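Long-range contacts in halogenase (Chondromyces crocatus, PDB 3E1T), which binds FAD and, as a flavin-dependent halogenase of chondrochloren biosynthesis, probably chlorinates the chondrochloren scaffold or a precursor of it: residues A[133-137]-A[172-176]; A[178-184]-A[287-293]; A[68-73]-A[111-115]; A[21-25]-A[58-62]. All coordinates share one frame; numbering follows the deposited sequence.

In the fold
The four contacts illustrate how side-chain chemistry follows place in a flavin-binding fold. Contacts 1 and 2 follow one another along the chain and touch through Thr-172 and Arg-181, so the loop after strand 163-166 serves both; each is only partly buried, and each turns an arginine to account, in a salt bridge beside the FAD adenine or flat on a tyrosine. Contacts 3 and 4 are buried and meet where Met-68 touches Cys-59; contact 4 packs helix on helix, contact 3 sets a helix against the chain leaving helix 65-69. Contact 4 is almost wholly apolar, whereas contact 3 adds an arginine holding a backbone carbonyl. Contact 2 alone is a strand pairing.

Contact 1: A[133-137]-A[172-176]; sequences EVIDV and TRVSQ. With FAD (flavin-adenine dinucleotide), chain C.
Glu-133 and Arg-173 form their salt bridge beside the adenine of FAD with their flat groups almost perpendicular: OE2 of Glu-133 lies 2.7 Å from NH1 of Arg-173, yet the carboxylate and guanidinium planes stand 85° apart. The carboxylate oxygen comes to the edge of the guanidinium, while CD1 of Ile-135 lies over one of its faces. A water accepts from NE of Arg-173 at 2.6 Å and donates to the backbone O of Ile-135. The bend of the arginine at chi3 (-75°) carries the guanidinium along the strand past Val-134 O, with CD 3.6 Å from N6A of FAD. Val-134 pairs with the adenine through its backbone: its N donates to N1A at 3.0 Å and its O accepts from N6A at 3.0 Å, a pattern consistent with recognition of the base. Farther along, CG2 of Val-137 meets CB of Val-174 at 3.9 Å. An ST turn at Thr-172, whose OG1 accepts from Val-174 N, shapes the loop. Strand 133-140 pairs with strand 143-150 through a classic beta bulge at Ile-135 and Asp-136 facing Arg-148; Val-137 and Val-174 pack on Ile-13 of strand 10-13 and Met-298 of strand 298-300, and Val-134 on Ile-13.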
# COMPACT_ATOMS: atom_id res chain seq x y z
N GLU A 133 20.76 10.46 3.08
CA GLU A 133 19.65 11.00 2.28
C GLU A 133 20.04 11.27 0.83
O GLU A 133 20.90 12.11 0.55
CB GLU A 133 19.10 12.28 2.92
CG GLU A 133 17.97 12.94 2.13
CD GLU A 133 17.37 14.15 2.82
OE1 GLU A 133 18.02 14.76 3.70
OE2 GLU A 133 16.23 14.51 2.46
N VAL A 134 19.38 10.58 -0.10
CA VAL A 134 19.55 10.83 -1.54
C VAL A 134 18.92 12.17 -1.92
O VAL A 134 17.81 12.50 -1.49
CB VAL A 134 18.99 9.68 -2.41
CG1 VAL A 134 19.07 10.02 -3.90
CG2 VAL A 134 19.75 8.40 -2.13
N ILE A 135 19.67 12.95 -2.70
CA ILE A 135 19.33 14.32 -3.04
C ILE A 135 18.88 14.40 -4.49
O ILE A 135 17.93 15.11 -4.84
CB ILE A 135 20.55 15.27 -2.81
CG1 ILE A 135 21.09 15.13 -1.38
CG2 ILE A 135 20.19 16.72 -3.09
CD1 ILE A 135 20.10 15.55 -0.29
N ASP A 136 19.59 13.67 -5.34
CA ASP A 136 19.34 13.69 -6.78
C ASP A 136 19.75 12.37 -7.36
O ASP A 136 20.69 11.74 -6.87
CB ASP A 136 20.18 14.79 -7.45
CG ASP A 136 19.89 16.17 -6.90
OD1 ASP A 136 18.82 16.73 -7.23
OD2 ASP A 136 20.74 16.69 -6.14
N VAL A 137 19.05 11.95 -8.41
CA VAL A 137 19.52 10.89 -9.30
C VAL A 137 20.26 11.56 -10.47
O VAL A 137 19.78 12.54 -11.03
CB VAL A 137 18.35 10.02 -9.84
CG1 VAL A 137 18.86 8.99 -10.84
CG2 VAL A 137 17.60 9.32 -8.69
N THR A 172 8.93 10.76 -1.85
CA THR A 172 10.04 10.73 -2.80
C THR A 172 10.32 12.10 -3.38
O THR A 172 9.39 12.87 -3.71
CB THR A 172 9.80 9.74 -3.96
OG1 THR A 172 10.79 9.97 -4.98
CG2 THR A 172 8.41 9.91 -4.58
N ARG A 173 11.61 12.43 -3.49
CA ARG A 173 12.03 13.69 -4.10
C ARG A 173 12.63 13.47 -5.49
O ARG A 173 13.09 14.42 -6.12
CB ARG A 173 12.98 14.47 -3.16
CG ARG A 173 14.31 13.77 -2.80
CD ARG A 173 14.97 14.37 -1.54
NE ARG A 173 15.60 15.68 -1.78
CZ ARG A 173 15.97 16.53 -0.82
NH1 ARG A 173 15.77 16.23 0.46
NH2 ARG A 173 16.52 17.69 -1.14
N VAL A 174 12.60 12.23 -5.98
CA VAL A 174 13.25 11.89 -7.25
C VAL A 174 12.34 11.24 -8.30
O VAL A 174 12.75 11.06 -9.45
CB VAL A 174 14.53 10.99 -7.05
CG1 VAL A 174 15.56 11.69 -6.15
CG2 VAL A 174 14.17 9.61 -6.49
N SER A 175 11.11 10.91 -7.93
CA SER A 175 10.23 10.17 -8.85
C SER A 175 9.91 10.93 -10.13
O SER A 175 9.64 10.31 -11.16
CB SER A 175 8.93 9.72 -8.17
OG SER A 175 8.10 10.83 -7.90
N GLN A 176 9.95 12.26 -10.09
CA GLN A 176 9.65 13.07 -11.28
C GLN A 176 10.65 12.87 -12.43
O GLN A 176 10.37 13.23 -13.57
CB GLN A 176 9.51 14.56 -10.93
CG GLN A 176 10.83 15.26 -10.67
CD GLN A 176 11.43 14.92 -9.32
OE1 GLN A 176 10.77 14.32 -8.47
NE2 GLN A 176 12.69 15.32 -9.11
PA FAD C . 8.04 3.48 2.83
O1A FAD C . 7.54 2.45 3.81
O2A FAD C . 7.44 4.83 2.96
O5B FAD C . 9.64 3.60 3.04
C5B FAD C . 10.43 4.44 2.22
C4B FAD C . 11.76 4.73 2.92
O4B FAD C . 12.53 5.66 2.19
C3B FAD C . 11.53 5.34 4.30
O3B FAD C . 12.21 4.55 5.24
C2B FAD C . 12.15 6.72 4.23
O2B FAD C . 12.83 7.01 5.41
C1B FAD C . 13.12 6.59 3.06
N9A FAD C . 13.38 7.83 2.31
C8A FAD C . 12.52 8.85 1.99
N7A FAD C . 13.21 9.77 1.27
C5A FAD C . 14.49 9.34 1.12
C6A FAD C . 15.62 9.88 0.49
N6A FAD C . 15.62 11.12 -0.03
N1A FAD C . 16.80 9.18 0.52
C2A FAD C . 16.90 7.98 1.18
N3A FAD C . 15.78 7.47 1.81
C4A FAD C . 14.60 8.13 1.77
N1 FAD C . -0.26 -0.74 3.91
C2 FAD C . -0.48 -2.01 4.38
O2 FAD C . 0.11 -2.93 3.82
N3 FAD C . -1.36 -2.21 5.43
C4 FAD C . -2.01 -1.14 6.03
O4 FAD C . -2.77 -1.32 6.98
C4X FAD C . -1.80 0.15 5.55
N5 FAD C . -2.43 1.24 6.12
C5X FAD C . -2.19 2.51 5.63
C6 FAD C . -2.83 3.62 6.19
C7 FAD C . -2.58 4.90 5.68
C7M FAD C . -3.44 6.04 6.15
C8 FAD C . -1.70 5.08 4.61
C8M FAD C . -1.57 6.41 3.90
C9 FAD C . -1.06 3.97 4.06
C9A FAD C . -1.30 2.69 4.56
N10 FAD C . -0.65 1.60 4.00
C10 FAD C . -0.90 0.34 4.48
C1' FAD C . 0.40 1.80 2.92
C2' FAD C . 1.85 1.67 3.41
O2' FAD C . 2.10 2.73 4.32
C3' FAD C . 2.84 1.77 2.24
O3' FAD C . 2.30 1.19 1.08
C4' FAD C . 4.18 1.08 2.48
O4' FAD C . 4.83 1.67 3.58
C5' FAD C . 5.05 1.24 1.23
O5' FAD C . 6.38 0.91 1.54
P FAD C . 7.61 1.56 0.74
O1P FAD C . 8.82 0.66 0.90
O2P FAD C . 7.28 1.71 -0.71
O3P FAD C . 7.77 3.02 1.33
O HOH W 1 15.64 17.21 -3.83

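Contact 2: A[178-184]-A[287-293]; sequences VGERVYS and SYCNTSF
Arg-181 lays its guanidinium flat on the ring of Tyr-288 across a short antiparallel beta pairing, strand 181-183 against strand 288-290. The two planes are only 4° apart, and CZ of Arg-181 stands 3.7 Å from the ring centroid, a cation-pi stack over the face. CD of the same arginine adds a CH-pi contact, so the chain covers the ring from its CB end to its hydroxyl. With CG anti to the backbone N (chi1 171°) and a bend at chi3, the arginine reaches along the tyrosine instead of away from it. Tyr-183 lies beside Tyr-288, pointing the same way, its CD1 3.9 Å from CB of Tyr-288.

The backbone sets this register. Val-182 and Cys-289 form the hydrogen-bonded pair, N to O in both directions, flanked by the non-hydrogen-bonded pairs Arg-181 with Asn-290 and Tyr-183 with Tyr-288; these four side chains therefore share one face of the sheet. Ser-184 N reaches O of Ser-287 at 3.1 Å.

In the next shell, Asn-170 O accepts from Arg-181 NH2 and Asp-303 O is hydrogen-bonded to Tyr-288 OH, holding both partners of the stack at its hydroxyl end. A water accepts from Arg-181 NH2 and Asn-290 ND2, and ND2 also bonds to Ala-305 O. Strand 306-307 completes the sheet, and on the other face Cys-289 packs on helix 340-368.

Beyond the strands Thr-291 holds Glu-180 twice: its N donates to Glu-180 O, and its OG1 accepts from Glu-180 N at 2.8 Å, with a nearly straight N-H...O angle of 163°.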
# COMPACT_ATOMS: atom_id res chain seq x y z
N VAL A 178 11.26 9.95 -13.50
CA VAL A 178 10.68 8.85 -14.29
C VAL A 178 9.32 9.20 -14.92
O VAL A 178 9.08 8.89 -16.10
CB VAL A 178 10.56 7.53 -13.46
CG1 VAL A 178 9.78 6.50 -14.22
CG2 VAL A 178 11.94 6.98 -13.10
N GLY A 179 8.43 9.81 -14.15
CA GLY A 179 7.08 10.11 -14.62
C GLY A 179 6.38 11.17 -13.80
O GLY A 179 6.95 11.66 -12.82
N GLU A 180 5.16 11.53 -14.21
CA GLU A 180 4.35 12.50 -13.47
C GLU A 180 3.42 11.74 -12.50
O GLU A 180 2.79 10.77 -12.87
CB GLU A 180 3.52 13.34 -14.45
CG GLU A 180 2.62 14.39 -13.78
CD GLU A 180 1.47 14.88 -14.66
OE1 GLU A 180 1.45 14.58 -15.88
OE2 GLU A 180 0.56 15.56 -14.11
N ARG A 181 3.34 12.20 -11.27
CA ARG A 181 2.39 11.60 -10.33
C ARG A 181 1.01 12.22 -10.61
O ARG A 181 0.87 13.44 -10.70
CB ARG A 181 2.85 11.82 -8.89
CG ARG A 181 1.84 11.42 -7.86
CD ARG A 181 2.28 11.88 -6.49
NE ARG A 181 3.38 11.06 -6.00
CZ ARG A 181 3.82 11.08 -4.74
NH1 ARG A 181 3.25 11.88 -3.85
NH2 ARG A 181 4.81 10.29 -4.38
N VAL A 182 0.01 11.36 -10.80
CA VAL A 182 -1.36 11.77 -11.11
C VAL A 182 -2.28 11.31 -9.97
O VAL A 182 -2.34 10.13 -9.69
CB VAL A 182 -1.81 11.15 -12.48
CG1 VAL A 182 -3.29 11.41 -12.75
CG2 VAL A 182 -0.96 11.72 -13.64
N TYR A 183 -2.94 12.25 -9.31
CA TYR A 183 -3.82 11.95 -8.19
C TYR A 183 -5.20 11.44 -8.63
O TYR A 183 -5.76 11.93 -9.61
CB TYR A 183 -3.95 13.17 -7.25
CG TYR A 183 -2.62 13.56 -6.65
CD1 TYR A 183 -2.18 12.98 -5.46
CD2 TYR A 183 -1.79 14.48 -7.29
CE1 TYR A 183 -0.95 13.32 -4.90
CE2 TYR A 183 -0.54 14.83 -6.73
CZ TYR A 183 -0.14 14.24 -5.54
OH TYR A 183 1.07 14.56 -4.98
N SER A 184 -5.70 10.44 -7.92
CA SER A 184 -7.07 9.96 -8.09
C SER A 184 -8.05 10.94 -7.51
O SER A 184 -7.87 11.39 -6.38
CB SER A 184 -7.25 8.63 -7.36
OG SER A 184 -8.64 8.30 -7.27
N SER A 287 -3.48 9.01 -2.62
CA SER A 287 -3.91 8.13 -3.73
C SER A 287 -3.47 8.68 -5.09
O SER A 287 -3.88 9.76 -5.46
CB SER A 287 -5.42 7.91 -3.73
OG SER A 287 -5.76 6.88 -4.66
N TYR A 288 -2.65 7.93 -5.81
CA TYR A 288 -2.03 8.43 -7.05
C TYR A 288 -1.40 7.29 -7.82
O TYR A 288 -1.20 6.20 -7.29
CB TYR A 288 -0.97 9.50 -6.75
CG TYR A 288 0.05 9.07 -5.73
CD1 TYR A 288 1.05 8.16 -6.07
CD2 TYR A 288 -0.01 9.54 -4.41
CE1 TYR A 288 1.98 7.73 -5.12
CE2 TYR A 288 0.92 9.12 -3.46
CZ TYR A 288 1.90 8.20 -3.83
OH TYR A 288 2.82 7.76 -2.90
N CYS A 289 -1.07 7.57 -9.07
CA CYS A 289 -0.32 6.65 -9.90
C CYS A 289 0.60 7.50 -10.77
O CYS A 289 0.26 8.63 -11.12
CB CYS A 289 -1.25 5.79 -10.76
SG CYS A 289 -0.45 4.41 -11.66
N ASN A 290 1.77 6.96 -11.10
CA ASN A 290 2.69 7.65 -11.99
C ASN A 290 2.46 7.30 -13.45
O ASN A 290 2.02 6.19 -13.76
CB ASN A 290 4.14 7.36 -11.56
CG ASN A 290 4.65 8.36 -10.54
OD1 ASN A 290 5.32 9.32 -10.91
ND2 ASN A 290 4.31 8.16 -9.26
N THR A 291 2.74 8.24 -14.35
CA THR A 291 2.59 8.01 -15.80
C THR A 291 3.57 6.98 -16.34
O THR A 291 3.36 6.42 -17.43
CB THR A 291 2.73 9.32 -16.64
OG1 THR A 291 3.92 10.00 -16.26
CG2 THR A 291 1.53 10.24 -16.39
N SER A 292 4.62 6.71 -15.57
CA SER A 292 5.62 5.70 -15.94
C SER A 292 6.28 5.17 -14.68
O SER A 292 6.46 5.92 -13.72
CB SER A 292 6.69 6.30 -16.86
OG SER A 292 7.57 5.29 -17.34
N PHE A 293 6.62 3.88 -14.69
CA PHE A 293 7.31 3.24 -13.56
C PHE A 293 8.80 2.98 -13.82
O PHE A 293 9.52 2.55 -12.92
CB PHE A 293 6.64 1.92 -13.14
CG PHE A 293 5.21 2.07 -12.66
CD1 PHE A 293 4.74 3.27 -12.13
CD2 PHE A 293 4.35 0.98 -12.70
CE1 PHE A 293 3.41 3.38 -11.67
CE2 PHE A 293 3.02 1.09 -12.26
CZ PHE A 293 2.56 2.30 -11.74
O HOH W 2 6.75 11.60 -10.09
O HOH W 3 5.82 9.45 -6.97
O HOH W 4 -5.61 11.74 -4.13

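Contact 3: A[68-73]-A[111-115]; sequences MKRAGF and ARFDD
Arg-112 and Phe-73 approach from opposite directions, and their flat groups meet at a slant, the ring and guanidinium planes 49° apart. CE1 of Phe-73 comes over one face of the guanidinium, 3.3 Å from NH1 of Arg-112. The guanidinium edge is given to the backbone: NH1 and NH2 both donate to the carbonyl O of Ala-71, which lies close to the guanidinium plane. The NH2 bond is the shorter and straighter, 2.8 Å from Ala-71 O and on an in-plane lone pair, whereas NH1, at 3.2 Å from the same oxygen, approaches from above the carbonyl plane. This two-nitrogen grip on one atom fixes the rotation of the arginine's end. The bend at chi3 (49°) turns the guanidinium to meet Ala-71, whose CB in turn sits over a face of the Phe-73 ring. A leucine in place of Arg-112 would probably leave the Ala-71 carbonyl without these two donors and uncover part of the Phe-73 ring.

Deeper in, Phe-113 receives its neighbours at its rim. SD of Met-68 lies in the ring plane, 3.6 Å from CE1 of Phe-113, a Met-aromatic contact at the edge. CE2 of Phe-73 reaches CD1 of Phe-113 at 4.2 Å, the two side chains crossing at about a right angle.

Gly-72, with positive phi, turns the chain out of the helical region between Ala-71 and Phe-73. The contact thus ties the end of helix 65-69 to the first turns of helix 110-123: Met-68 also packs on helix 52-61 and on Tyr-106 of strand 105-106, and both phenylalanines rest on Val-108.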
# COMPACT_ATOMS: atom_id res chain seq x y z
N MET A 68 9.79 -14.19 11.61
CA MET A 68 8.45 -13.61 11.70
C MET A 68 7.65 -14.23 12.84
O MET A 68 7.00 -13.52 13.62
CB MET A 68 7.69 -13.81 10.38
CG MET A 68 8.32 -13.14 9.17
SD MET A 68 7.80 -11.43 8.96
CE MET A 68 6.23 -11.69 8.11
N LYS A 69 7.70 -15.56 12.94
CA LYS A 69 7.02 -16.34 13.98
C LYS A 69 7.41 -15.92 15.39
O LYS A 69 6.56 -15.85 16.28
CB LYS A 69 7.32 -17.83 13.82
CG LYS A 69 6.77 -18.49 12.57
CD LYS A 69 7.19 -19.96 12.55
CE LYS A 69 6.18 -20.83 11.80
NZ LYS A 69 6.30 -20.70 10.31
N ARG A 70 8.70 -15.65 15.58
CA ARG A 70 9.28 -15.41 16.89
C ARG A 70 9.06 -13.98 17.37
O ARG A 70 9.33 -13.64 18.53
CB ARG A 70 10.78 -15.73 16.87
CG ARG A 70 11.11 -17.14 16.36
CD ARG A 70 12.57 -17.52 16.61
NE ARG A 70 13.49 -17.07 15.57
CZ ARG A 70 14.28 -16.00 15.66
NH1 ARG A 70 14.27 -15.25 16.75
NH2 ARG A 70 15.09 -15.68 14.65
N ALA A 71 8.54 -13.16 16.46
CA ALA A 71 8.41 -11.72 16.68
C ALA A 71 7.28 -11.34 17.63
O ALA A 71 7.34 -10.29 18.27
CB ALA A 71 8.26 -11.00 15.36
N GLY A 72 6.25 -12.18 17.71
CA GLY A 72 5.10 -11.89 18.57
C GLY A 72 4.14 -10.90 17.95
O GLY A 72 3.52 -10.09 18.65
N PHE A 73 4.03 -10.94 16.62
CA PHE A 73 3.05 -10.14 15.88
C PHE A 73 1.72 -10.88 15.98
O PHE A 73 1.67 -12.08 15.70
CB PHE A 73 3.42 -10.04 14.39
CG PHE A 73 4.73 -9.33 14.10
CD1 PHE A 73 5.07 -8.15 14.76
CD2 PHE A 73 5.58 -9.81 13.11
CE1 PHE A 73 6.26 -7.48 14.46
CE2 PHE A 73 6.77 -9.16 12.80
CZ PHE A 73 7.12 -7.99 13.48
N ALA A 111 8.01 -0.12 12.61
CA ALA A 111 9.36 0.12 13.14
C ALA A 111 10.15 -1.18 13.23
O ALA A 111 11.24 -1.28 12.65
CB ALA A 111 9.28 0.82 14.51
N ARG A 112 9.58 -2.17 13.92
CA ARG A 112 10.21 -3.48 14.14
C ARG A 112 10.25 -4.31 12.87
O ARG A 112 11.19 -5.06 12.65
CB ARG A 112 9.44 -4.31 15.17
CG ARG A 112 9.05 -3.62 16.46
CD ARG A 112 8.25 -4.61 17.31
NE ARG A 112 8.94 -5.90 17.42
CZ ARG A 112 8.34 -7.08 17.58
NH1 ARG A 112 7.02 -7.18 17.66
NH2 ARG A 112 9.08 -8.18 17.66
N PHE A 113 9.19 -4.21 12.08
CA PHE A 113 9.07 -5.01 10.87
C PHE A 113 10.05 -4.56 9.79
O PHE A 113 10.74 -5.38 9.19
CB PHE A 113 7.63 -4.97 10.35
CG PHE A 113 7.40 -5.79 9.13
CD1 PHE A 113 7.38 -7.18 9.20
CD2 PHE A 113 7.21 -5.18 7.89
CE1 PHE A 113 7.18 -7.95 8.06
CE2 PHE A 113 7.00 -5.94 6.74
CZ PHE A 113 6.98 -7.33 6.83
N ASP A 114 10.11 -3.25 9.54
CA ASP A 114 11.05 -2.70 8.55
C ASP A 114 12.49 -2.97 9.00
O ASP A 114 13.30 -3.42 8.21
CB ASP A 114 10.84 -1.19 8.36
CG ASP A 114 9.50 -0.85 7.71
OD1 ASP A 114 8.72 -1.77 7.41
OD2 ASP A 114 9.23 0.35 7.48
N ASP A 115 12.78 -2.70 10.28
CA ASP A 115 14.11 -2.96 10.87
C ASP A 115 14.50 -4.42 10.67
O ASP A 115 15.57 -4.73 10.16
CB ASP A 115 14.13 -2.59 12.36
CG ASP A 115 15.54 -2.64 12.95
OD1 ASP A 115 16.49 -2.10 12.33
OD2 ASP A 115 15.69 -3.19 14.06

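Contact 4: A[21-25]-A[58-62]; sequences TLASF and ICAML
Phe-25 and Leu-62 supply the aromatic part of this contact, a CH-pi interaction in which CD2 of Leu-62 lies over one face of the ring, 3.9 Å from its centroid and 26° off the normal. The methyl is displaced toward the rim, so it comes nearest to CE1 of Phe-25, at 3.5 Å. The two side chains cross at about a right angle. With CG beside the backbone N (chi1 -80°), the ring of Phe-25 extends from helix 17-27 across to helix 52-61.

Plain apolar contacts surround this pair. CG of Met-61 meets CE1 of Phe-25 at 3.7 Å, and CZ of the same ring comes within 4.4 Å of CG2 of Ile-58. The same Ile-58 methyl touches CG2 of Thr-21 at 3.9 Å. CB of Ser-24 packs on CD2 of Leu-62, so that this one leucine methyl touches both the serine and the ring. Replacing Phe-25 by an alanine is likely to open a gap between the helices, depriving Leu-62 CD2 of the face it lies on and Met-61 of its packing partner.

The polar groups bond away from the interface: OG1 of Thr-21 with Pro-17 O, and OG of Ser-24 with Ser-20 O, both one turn back in the helix, so the buried hydroxyls are satisfied while their carbons do the packing. Phe-25 also packs on Leu-324 and Ala-327 of helix 315-333.

Helix 17-27 follows strand 10-13 and a glycine-rich GxGxxG turn, an arrangement consistent with the Rossmann-type dinucleotide-binding fold of FAD-dependent halogenases; here helix 52-61 packs against that first helix.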
# COMPACT_ATOMS: atom_id res chain seq x y z
N THR A 21 13.37 -5.23 0.29
CA THR A 21 12.97 -6.44 -0.43
C THR A 21 13.68 -6.58 -1.78
O THR A 21 14.19 -7.66 -2.13
CB THR A 21 11.42 -6.53 -0.61
OG1 THR A 21 10.79 -6.62 0.68
CG2 THR A 21 11.02 -7.74 -1.42
N LEU A 22 13.68 -5.50 -2.56
CA LEU A 22 14.41 -5.44 -3.83
C LEU A 22 15.92 -5.63 -3.63
O LEU A 22 16.53 -6.43 -4.32
CB LEU A 22 14.15 -4.11 -4.54
CG LEU A 22 15.08 -3.73 -5.70
CD1 LEU A 22 15.10 -4.77 -6.81
CD2 LEU A 22 14.67 -2.40 -6.25
N ALA A 23 16.51 -4.89 -2.71
CA ALA A 23 17.94 -5.02 -2.42
C ALA A 23 18.30 -6.48 -2.10
O ALA A 23 19.19 -7.04 -2.74
CB ALA A 23 18.34 -4.09 -1.28
N SER A 24 17.59 -7.09 -1.16
CA SER A 24 17.82 -8.49 -0.80
C SER A 24 17.78 -9.43 -2.00
O SER A 24 18.67 -10.26 -2.15
CB SER A 24 16.82 -8.97 0.25
OG SER A 24 16.91 -8.18 1.42
N PHE A 25 16.76 -9.30 -2.85
CA PHE A 25 16.55 -10.23 -3.98
C PHE A 25 17.62 -10.16 -5.07
O PHE A 25 17.84 -11.14 -5.80
CB PHE A 25 15.17 -9.98 -4.63
CG PHE A 25 14.01 -10.61 -3.90
CD1 PHE A 25 14.17 -11.77 -3.16
CD2 PHE A 25 12.75 -10.04 -4.00
CE1 PHE A 25 13.08 -12.35 -2.50
CE2 PHE A 25 11.65 -10.62 -3.35
CZ PHE A 25 11.82 -11.77 -2.60
N ILE A 58 6.40 -13.59 -0.12
CA ILE A 58 7.60 -12.74 -0.14
C ILE A 58 8.56 -13.07 1.00
O ILE A 58 9.74 -13.34 0.76
CB ILE A 58 7.26 -11.22 -0.12
CG1 ILE A 58 6.40 -10.82 -1.33
CG2 ILE A 58 8.52 -10.35 -0.05
CD1 ILE A 58 7.04 -11.05 -2.69
N CYS A 59 8.06 -13.04 2.23
CA CYS A 59 8.89 -13.27 3.41
C CYS A 59 9.49 -14.67 3.49
O CYS A 59 10.50 -14.87 4.16
CB CYS A 59 8.12 -12.92 4.69
SG CYS A 59 7.75 -11.18 4.81
N ALA A 60 8.88 -15.63 2.80
CA ALA A 60 9.42 -16.99 2.71
C ALA A 60 10.59 -17.02 1.73
O ALA A 60 11.63 -17.63 2.02
CB ALA A 60 8.33 -17.96 2.27
N MET A 61 10.40 -16.38 0.58
CA MET A 61 11.44 -16.23 -0.44
C MET A 61 12.66 -15.47 0.11
O MET A 61 13.80 -15.75 -0.27
CB MET A 61 10.88 -15.51 -1.67
CG MET A 61 11.71 -15.71 -2.93
SD MET A 61 11.05 -16.89 -4.14
CE MET A 61 10.18 -18.10 -3.14
N LEU A 62 12.41 -14.51 1.00
CA LEU A 62 13.48 -13.78 1.68
C LEU A 62 14.12 -14.58 2.82
O LEU A 62 15.17 -14.19 3.34
CB LEU A 62 12.96 -12.44 2.22
CG LEU A 62 12.48 -11.37 1.23
CD1 LEU A 62 11.62 -10.34 1.94
CD2 LEU A 62 13.65 -10.69 0.52